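Local coordinates for putative cyclohexadienyl dehydrogenase and ADH prephenate dehydrogenase (Rhizobium meliloti, PDB 4WJI) that catalyses, as a cyclohexadienyl dehydrogenase, the pyridine-nucleotide-dependent oxidative decarboxylation that leads to tyrosine, probably with prephenate as a substrate, and binds NADP and tyrosine, at the interface of chains A and B. Sequence-based numbering; all coordinates share one arbitrary frame. Chains: chain A/B, Putative cyclohexadienyl dehydrogenase and ADH prephenate dehydrogenase.

The interface of chains A and B. Residues chain A 243, 247, 250; chain B 261, 264-265.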
loop_
_atom_site.group_PDB
_atom_site.type_symbol
_atom_site.label_atom_id
_atom_site.label_comp_id
_atom_site.label_asym_id
_atom_site.label_seq_id
_atom_site.Cartn_x
_atom_site.Cartn_y
_atom_site.Cartn_z
ATOM N N LYS A 243 17.862 13.502 6.736
ATOM C CA LYS A 243 17.201 13.960 7.949
ATOM C C LYS A 243 16.386 15.234 7.757
ATOM O O LYS A 243 15.214 15.277 8.160
ATOM C CB LYS A 243 18.291 14.171 9.039
ATOM C CG LYS A 243 17.790 14.801 10.326
ATOM C CD LYS A 243 19.012 15.229 11.156
ATOM C CE LYS A 243 18.627 15.860 12.422
ATOM N NZ LYS A 243 19.834 16.318 13.137
ATOM N N LEU A 247 12.335 15.424 8.125
ATOM C CA LEU A 247 11.718 16.094 9.271
ATOM C C LEU A 247 10.744 17.161 8.792
ATOM O O LEU A 247 9.684 17.335 9.418
ATOM C CB LEU A 247 12.785 16.704 10.199
ATOM C CG LEU A 247 13.572 15.673 10.984
ATOM C CD1 LEU A 247 14.749 16.295 11.777
ATOM C CD2 LEU A 247 12.715 14.861 11.928
ATOM N N LEU A 250 7.628 15.218 7.728
ATOM C CA LEU A 250 6.945 14.709 8.918
ATOM C C LEU A 250 6.164 15.825 9.614
ATOM O O LEU A 250 5.032 15.580 10.071
ATOM C CB LEU A 250 7.882 14.049 9.921
ATOM C CG LEU A 250 8.308 12.637 9.636
ATOM C CD1 LEU A 250 9.475 12.257 10.516
ATOM C CD2 LEU A 250 7.169 11.664 9.896
ATOM N N GLN B 261 9.936 10.350 15.169
ATOM C CA GLN B 261 10.418 11.636 14.766
ATOM C C GLN B 261 11.626 12.047 15.640
ATOM O O GLN B 261 12.620 12.604 15.106
ATOM C CB GLN B 261 9.298 12.661 14.859
ATOM C CG GLN B 261 9.576 14.011 14.269
ATOM C CD GLN B 261 10.174 14.966 15.278
ATOM O OE1 GLN B 261 10.454 14.592 16.432
ATOM N NE2 GLN B 261 10.387 16.209 14.852
ATOM N N ILE B 264 14.718 10.132 14.587
ATOM C CA ILE B 264 15.292 10.722 13.382
ATOM C C ILE B 264 16.023 12.057 13.695
ATOM O O ILE B 264 17.157 12.295 13.257
ATOM C CB ILE B 264 14.210 10.921 12.297
ATOM C CG1 ILE B 264 13.637 9.568 11.851
ATOM C CG2 ILE B 264 14.783 11.615 11.080
ATOM C CD1 ILE B 264 12.448 9.677 10.908
ATOM N N ARG B 265 15.387 12.915 14.487
ATOM C CA ARG B 265 16.001 14.152 14.928
ATOM C C ARG B 265 17.347 13.958 15.612
ATOM O O ARG B 265 18.268 14.789 15.406
ATOM C CB ARG B 265 15.074 14.910 15.932
ATOM C CG ARG B 265 14.129 15.932 15.349
ATOM C CD ARG B 265 13.494 16.892 16.398
ATOM N NE ARG B 265 12.570 16.208 17.324
ATOM C CZ ARG B 265 12.685 16.167 18.663
ATOM N NH1 ARG B 265 13.698 16.757 19.288
ATOM N NH2 ARG B 265 11.798 15.505 19.390
HETATM O O HOH W 1 9.451 17.136 12.157
#
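Water 1 bridges the chains, lying 2.8 Å from the backbone carbonyl O of A:Leu247 and 3.0 Å from the side-chain amide nitrogen NE2 of B:Gln261. The bond from NE2 is nearly straight at the hydrogen (172°). At the other end of the amide, OE1 accepts from NE of B:Arg265 at 2.8 Å; the oxygen is almost in the guanidinium plane, whereas the donor is tilted from the carbonyl plane. A bend at chi2 (-90°) turns the amide toward these partners. The arginine is poorly ordered, so its part of the evidence is weaker. Lower on the same side chain, CG of B:Gln261 lies 4.0 Å from CD2 of A:Leu247 and also near CD1 of A:Leu250. An alanine in place of B:Gln261 would probably leave water 1 without its chain B partner and NE of B:Arg265 without this acceptor, and open a gap beside the two leucine methyls.

Beside the bridge, carbon contacts join the two helices. A:Leu247 crosses the side chain of B:Arg265 at about a right angle, its CD1 touching the aliphatic CG at 3.6 Å, while CD2 sits 3.9 Å from CG2 of B:Ile264. A:Leu250 and B:Ile264 instead meet tip to tip, CD1 to CD1 at 4.0 Å. On the other flank A:Lys243, with CG anti to the backbone N (chi1 173°) and the chain extended beyond it, carries NZ to the carbonyl O of B:Arg265, a weak hydrogen bond of 3.2 Å.

All six residues belong to helix 243-265, whose first turns in chain A face its C-terminal end in chain B; two-fold symmetry repeats the patch with chains exchanged, within the family's dimerization region.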